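Side-chain contacts in RE68036p (Drosophila melanogaster, PDB 1SQH), which probably transfers acyl groups to glycine, as an N-acyltransferase related to the acetyltransferase superfamily, although its exact role is unestablished: residues A[32-37]-A[229-234]; A[38-43]-A[262-267]. All blocks are in the same frame, centred on the assembly; numbering follows the deposited sequence.

Contact 1 (A[32-37]-A[229-234]); sequences RNFHYL and NDFSGL
Asn229 OD1 fixes the turn that presents Phe231 to Phe34 and Leu37: Gly233 N reaches it at 2.7 Å and Phe231 N at 2.9 Å, from opposite faces of the amide plane. The bond from Phe231 N makes this an Asx turn, and it comes from well above the plane rather than along a lone pair. Phe231 CG stands beside its backbone N and opposite the carbonyl carbon (chi1 -76°), which swings the ring to the helix start. Across the contact, CE2 of Phe231 lies 3.2 Å from Phe34 O, which is in the plane of the ring. In the offset edge-to-face pair, planes at 68°, the edge of Phe34 is turned toward the face of Phe231. Leu37 CB comes up to the edge of Phe231, 4.0 Å from CD2. Asn33, at the N-cap of the helix that carries Phe34, takes Tyr36 N on a lone pair of OD1 at 2.9 Å, and His35 N more weakly. Trp271, on strand 268-273, meets both phenylalanine rings. No hydrogen bond spans the two segments, so the buried contact rests on aromatic and aliphatic packing, with the slightly positive ring edge probably well suited to the carbonyl oxygen.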
loop_
_atom_site.group_PDB
_atom_site.type_symbol
_atom_site.label_atom_id
_atom_site.label_comp_id
_atom_site.label_asym_id
_atom_site.label_seq_id
_atom_site.Cartn_x
_atom_site.Cartn_y
_atom_site.Cartn_z
ATOM N N ARG A 32 2.529 -6.030 -13.596
ATOM C CA ARG A 32 3.200 -6.370 -12.330
ATOM C C ARG A 32 3.849 -5.183 -11.642
ATOM O O ARG A 32 4.352 -5.302 -10.526
ATOM C CB ARG A 32 4.288 -7.420 -12.550
ATOM C CG ARG A 32 3.816 -8.809 -12.886
ATOM C CD ARG A 32 5.007 -9.596 -13.379
ATOM N NE ARG A 32 4.827 -11.036 -13.312
ATOM C CZ ARG A 32 5.603 -11.841 -12.594
ATOM N NH1 ARG A 32 6.610 -11.342 -11.879
ATOM N NH2 ARG A 32 5.386 -13.147 -12.600
ATOM N N ASN A 33 3.844 -4.048 -12.317
ATOM C CA ASN A 33 4.453 -2.831 -11.796
ATOM C C ASN A 33 3.682 -2.236 -10.606
ATOM O O ASN A 33 2.466 -2.055 -10.663
ATOM C CB ASN A 33 4.571 -1.830 -12.939
ATOM C CG ASN A 33 5.129 -0.520 -12.492
ATOM O OD1 ASN A 33 4.384 0.370 -12.067
ATOM N ND2 ASN A 33 6.454 -0.385 -12.568
ATOM N N PHE A 34 4.397 -1.920 -9.529
ATOM C CA PHE A 34 3.767 -1.387 -8.329
ATOM C C PHE A 34 3.108 -0.016 -8.434
ATOM O O PHE A 34 2.170 0.281 -7.684
ATOM C CB PHE A 34 4.769 -1.404 -7.180
ATOM C CG PHE A 34 4.938 -2.759 -6.558
ATOM C CD1 PHE A 34 4.168 -3.134 -5.458
ATOM C CD2 PHE A 34 5.835 -3.677 -7.093
ATOM C CE1 PHE A 34 4.290 -4.410 -4.893
ATOM C CE2 PHE A 34 5.968 -4.952 -6.540
ATOM C CZ PHE A 34 5.197 -5.320 -5.441
ATOM N N HIS A 35 3.586 0.832 -9.335
ATOM C CA HIS A 35 2.963 2.131 -9.485
ATOM C C HIS A 35 1.669 1.921 -10.233
ATOM O O HIS A 35 0.667 2.594 -9.965
ATOM C CB HIS A 35 3.900 3.101 -10.203
ATOM C CG HIS A 35 5.012 3.576 -9.324
ATOM N ND1 HIS A 35 4.821 4.520 -8.338
ATOM C CD2 HIS A 35 6.281 3.124 -9.178
ATOM C CE1 HIS A 35 5.925 4.625 -7.618
ATOM N NE2 HIS A 35 6.824 3.787 -8.104
ATOM N N TYR A 36 1.674 0.965 -11.154
ATOM C CA TYR A 36 0.448 0.657 -11.868
ATOM C C TYR A 36 -0.563 0.121 -10.844
ATOM O O TYR A 36 -1.740 0.495 -10.859
ATOM C CB TYR A 36 0.694 -0.417 -12.934
ATOM C CG TYR A 36 -0.576 -1.138 -13.328
ATOM C CD1 TYR A 36 -1.516 -0.529 -14.159
ATOM C CD2 TYR A 36 -0.864 -2.411 -12.823
ATOM C CE1 TYR A 36 -2.711 -1.158 -14.483
ATOM C CE2 TYR A 36 -2.061 -3.054 -13.140
ATOM C CZ TYR A 36 -2.981 -2.420 -13.974
ATOM O OH TYR A 36 -4.156 -3.056 -14.316
ATOM N N LEU A 37 -0.094 -0.755 -9.953
ATOM C CA LEU A 37 -0.968 -1.355 -8.946
ATOM C C LEU A 37 -1.573 -0.297 -8.035
ATOM O O LEU A 37 -2.764 -0.350 -7.712
ATOM C CB LEU A 37 -0.197 -2.405 -8.139
ATOM C CG LEU A 37 0.060 -3.647 -9.013
ATOM C CD1 LEU A 37 0.953 -4.667 -8.314
ATOM C CD2 LEU A 37 -1.295 -4.262 -9.361
ATOM N N ASN A 229 -4.521 -4.931 0.607
ATOM C CA ASN A 229 -3.880 -3.644 0.884
ATOM C C ASN A 229 -4.115 -2.536 -0.139
ATOM O O ASN A 229 -4.958 -2.667 -1.031
ATOM C CB ASN A 229 -2.375 -3.852 1.105
ATOM C CG ASN A 229 -1.634 -4.196 -0.165
ATOM O OD1 ASN A 229 -2.226 -4.332 -1.237
ATOM N ND2 ASN A 229 -0.319 -4.330 -0.055
ATOM N N ASP A 230 -3.369 -1.439 -0.007
ATOM C CA ASP A 230 -3.537 -0.315 -0.915
ATOM C C ASP A 230 -2.898 -0.517 -2.292
ATOM O O ASP A 230 -2.760 0.426 -3.077
ATOM C CB ASP A 230 -3.053 0.993 -0.259
ATOM C CG ASP A 230 -1.704 0.851 0.455
ATOM O OD1 ASP A 230 -1.180 -0.278 0.585
ATOM O OD2 ASP A 230 -1.170 1.894 0.900
ATOM N N PHE A 231 -2.520 -1.760 -2.576
ATOM C CA PHE A 231 -1.953 -2.130 -3.867
ATOM C C PHE A 231 -2.793 -3.308 -4.376
ATOM O O PHE A 231 -2.413 -4.001 -5.326
ATOM C CB PHE A 231 -0.485 -2.565 -3.742
ATOM C CG PHE A 231 0.476 -1.422 -3.548
ATOM C CD1 PHE A 231 0.753 -0.933 -2.273
ATOM C CD2 PHE A 231 1.094 -0.826 -4.653
ATOM C CE1 PHE A 231 1.635 0.143 -2.089
ATOM C CE2 PHE A 231 1.973 0.250 -4.494
ATOM C CZ PHE A 231 2.251 0.738 -3.204
ATOM N N SER A 232 -3.937 -3.511 -3.719
ATOM C CA SER A 232 -4.882 -4.585 -4.038
ATOM C C SER A 232 -4.277 -5.954 -3.809
ATOM O O SER A 232 -4.828 -6.971 -4.243
ATOM C CB SER A 232 -5.371 -4.473 -5.484
ATOM O OG SER A 232 -6.153 -3.306 -5.648
ATOM N N GLY A 233 -3.140 -5.966 -3.117
ATOM C CA GLY A 233 -2.448 -7.202 -2.801
ATOM C C GLY A 233 -2.659 -7.575 -1.345
ATOM O O GLY A 233 -3.661 -7.196 -0.743
ATOM N N LEU A 234 -1.708 -8.300 -0.767
ATOM C CA LEU A 234 -1.806 -8.739 0.627
ATOM C C LEU A 234 -1.128 -7.786 1.588
ATOM O O LEU A 234 -0.103 -7.192 1.259
ATOM C CB LEU A 234 -1.170 -10.123 0.809
ATOM C CG LEU A 234 -1.945 -11.419 0.557
ATOM C CD1 LEU A 234 -2.788 -11.315 -0.696
ATOM C CD2 LEU A 234 -0.946 -12.575 0.462
#

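Contact 2 (A[38-43]-A[262-267]); sequences LLYNQR and RGEEIT
Tyr40 reaches across to Glu264 and Ile266, meeting one at its hydroxyl and the other over its ring. Its OH donates at 2.8 Å to Glu264 OE2, which accepts through its anti lone pair, the one turned away from the other carboxylate oxygen; ring and carboxylate planes stand 48° apart. Ile266 CG2 sits over one face in a CH-pi contact, 3.4 Å from the centroid of the Tyr40 ring and offset toward the rim on the CE2 and CZ side. Behind this shell, Tyr40 extends from its helix with CG anti to the backbone N (chi1 165°), which carries the ring out to the other segment. A water donates to Glu265 O at 2.8 Å and, weakly, to Tyr40 OH. Lys44, one turn further along the helix, forms a salt bridge with the same Glu264 OE2, so helix 34-51 holds that carboxylate through two residues. Further out, strand 234-239, helix 248-263 and strand 268-273 make a beta-alpha-beta unit, its strands joined by backbone bonds between Leu234 and Thr269. Tyr40 docks on the link from helix to second strand, an arrangement consistent with the central unit of the GNAT acetyltransferase fold and fitting an FR47-like protein.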
loop_
_atom_site.group_PDB
_atom_site.type_symbol
_atom_site.label_atom_id
_atom_site.label_comp_id
_atom_site.label_asym_id
_atom_site.label_seq_id
_atom_site.Cartn_x
_atom_site.Cartn_y
_atom_site.Cartn_z
ATOM N N LEU A 38 -0.744 0.669 -7.642
ATOM C CA LEU A 38 -1.172 1.766 -6.795
ATOM C C LEU A 38 -2.263 2.563 -7.520
ATOM O O LEU A 38 -3.317 2.850 -6.945
ATOM C CB LEU A 38 0.041 2.647 -6.473
ATOM C CG LEU A 38 -0.062 4.086 -5.951
ATOM C CD1 LEU A 38 -1.331 4.298 -5.171
ATOM C CD2 LEU A 38 1.171 4.363 -5.084
ATOM N N LEU A 39 -2.005 2.892 -8.785
ATOM C CA LEU A 39 -2.954 3.652 -9.598
ATOM C C LEU A 39 -4.214 2.822 -9.812
ATOM O O LEU A 39 -5.346 3.313 -9.670
ATOM C CB LEU A 39 -2.322 4.021 -10.947
ATOM C CG LEU A 39 -1.700 5.420 -11.114
ATOM C CD1 LEU A 39 -0.920 5.814 -9.883
ATOM C CD2 LEU A 39 -0.789 5.426 -12.347
ATOM N N TYR A 40 -4.014 1.557 -10.164
ATOM C CA TYR A 40 -5.128 0.647 -10.360
ATOM C C TYR A 40 -5.974 0.584 -9.079
ATOM O O TYR A 40 -7.205 0.711 -9.112
ATOM C CB TYR A 40 -4.596 -0.746 -10.684
ATOM C CG TYR A 40 -5.643 -1.814 -10.553
ATOM C CD1 TYR A 40 -6.504 -2.102 -11.606
ATOM C CD2 TYR A 40 -5.796 -2.516 -9.360
ATOM C CE1 TYR A 40 -7.497 -3.075 -11.476
ATOM C CE2 TYR A 40 -6.782 -3.479 -9.217
ATOM C CZ TYR A 40 -7.627 -3.759 -10.279
ATOM O OH TYR A 40 -8.574 -4.756 -10.144
ATOM N N ASN A 41 -5.307 0.392 -7.948
ATOM C CA ASN A 41 -6.014 0.293 -6.688
ATOM C C ASN A 41 -6.820 1.540 -6.339
ATOM O O ASN A 41 -8.013 1.440 -6.003
ATOM C CB ASN A 41 -5.040 -0.008 -5.553
ATOM C CG ASN A 41 -5.737 -0.136 -4.221
ATOM O OD1 ASN A 41 -6.368 -1.144 -3.927
ATOM N ND2 ASN A 41 -5.648 0.908 -3.415
ATOM N N GLN A 42 -6.182 2.709 -6.420
ATOM C CA GLN A 42 -6.869 3.948 -6.080
ATOM C C GLN A 42 -8.123 4.152 -6.914
ATOM O O GLN A 42 -9.195 4.431 -6.376
ATOM C CB GLN A 42 -5.948 5.150 -6.252
ATOM C CG GLN A 42 -6.571 6.449 -5.725
ATOM C CD GLN A 42 -7.011 6.310 -4.273
ATOM O OE1 GLN A 42 -6.180 6.150 -3.380
ATOM N NE2 GLN A 42 -8.320 6.347 -4.035
ATOM N N ARG A 43 -7.996 4.012 -8.229
ATOM C CA ARG A 43 -9.149 4.186 -9.095
ATOM C C ARG A 43 -10.230 3.146 -8.791
ATOM O O ARG A 43 -11.421 3.427 -8.955
ATOM C CB ARG A 43 -8.724 4.128 -10.562
ATOM C CG ARG A 43 -7.884 5.333 -10.958
ATOM C CD ARG A 43 -8.648 6.640 -10.723
ATOM N NE ARG A 43 -9.655 6.879 -11.758
ATOM C CZ ARG A 43 -10.742 7.630 -11.591
ATOM N NH1 ARG A 43 -10.976 8.215 -10.419
ATOM N NH2 ARG A 43 -11.584 7.808 -12.600
ATOM N N ARG A 262 -9.567 -14.360 -7.828
ATOM C CA ARG A 262 -10.788 -14.838 -8.450
ATOM C C ARG A 262 -11.894 -13.794 -8.439
ATOM O O ARG A 262 -12.926 -13.967 -9.078
ATOM C CB ARG A 262 -11.250 -16.124 -7.772
ATOM C CG ARG A 262 -10.228 -17.230 -7.892
ATOM C CD ARG A 262 -10.905 -18.567 -8.007
ATOM N NE ARG A 262 -9.959 -19.657 -8.235
ATOM C CZ ARG A 262 -10.330 -20.913 -8.468
ATOM N NH1 ARG A 262 -11.622 -21.227 -8.502
ATOM N NH2 ARG A 262 -9.417 -21.852 -8.664
ATOM N N GLY A 263 -11.664 -12.704 -7.718
ATOM C CA GLY A 263 -12.653 -11.649 -7.653
ATOM C C GLY A 263 -12.267 -10.501 -8.561
ATOM O O GLY A 263 -13.101 -9.675 -8.917
ATOM N N GLU A 264 -10.996 -10.430 -8.939
ATOM C CA GLU A 264 -10.563 -9.356 -9.817
ATOM C C GLU A 264 -9.287 -9.770 -10.518
ATOM O O GLU A 264 -8.546 -10.643 -10.038
ATOM C CB GLU A 264 -10.354 -8.049 -9.022
ATOM C CG GLU A 264 -9.099 -8.012 -8.137
ATOM C CD GLU A 264 -9.113 -6.867 -7.118
ATOM O OE1 GLU A 264 -9.433 -7.114 -5.933
ATOM O OE2 GLU A 264 -8.810 -5.719 -7.507
ATOM N N GLU A 265 -9.029 -9.155 -11.664
ATOM C CA GLU A 265 -7.838 -9.488 -12.409
ATOM C C GLU A 265 -6.652 -8.563 -12.159
ATOM O O GLU A 265 -6.556 -7.496 -12.746
ATOM C CB GLU A 265 -8.122 -9.525 -13.908
ATOM C CG GLU A 265 -6.918 -10.028 -14.709
ATOM C CD GLU A 265 -7.139 -10.009 -16.214
ATOM O OE1 GLU A 265 -7.241 -8.902 -16.789
ATOM O OE2 GLU A 265 -7.207 -11.104 -16.821
ATOM N N ILE A 266 -5.766 -8.972 -11.264
ATOM C CA ILE A 266 -4.550 -8.223 -11.001
ATOM C C ILE A 266 -3.493 -9.143 -10.438
ATOM O O ILE A 266 -3.777 -10.246 -9.973
ATOM C CB ILE A 266 -4.726 -7.046 -10.006
ATOM C CG1 ILE A 266 -5.773 -7.389 -8.959
ATOM C CG2 ILE A 266 -5.000 -5.762 -10.758
ATOM C CD1 ILE A 266 -5.327 -8.423 -7.970
ATOM N N THR A 267 -2.257 -8.680 -10.515
ATOM C CA THR A 267 -1.124 -9.413 -9.989
ATOM C C THR A 267 -1.243 -9.328 -8.472
ATOM O O THR A 267 -1.572 -8.269 -7.935
ATOM C CB THR A 267 0.170 -8.717 -10.390
ATOM O OG1 THR A 267 0.094 -8.369 -11.775
ATOM C CG2 THR A 267 1.367 -9.610 -10.130
HETATM O O HOH W 1 -9.022 -6.364 -13.203
#

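How the contacts relate
From the N terminus, the chain enters helix 34-51 through residues 32-37 and runs straight on into 38-43, so contacts 1 and 2 start on consecutive turns of one helix. Contact 1 closes a loop of 191 residues when the chain returns at 229-234, between strands 222-228 and 234-239; contact 2 closes one of 218 at 262-267, after helix 248-263. Their segments alternate along the sequence, so the loops cross rather than nest. The sites touch where Ser232 OG probably hydrogen-bonds Asn41 OD1. Together they tie an early helix, in the N-terminal half of the chain, to a hairpin turn and a helix exit in the C-terminal half.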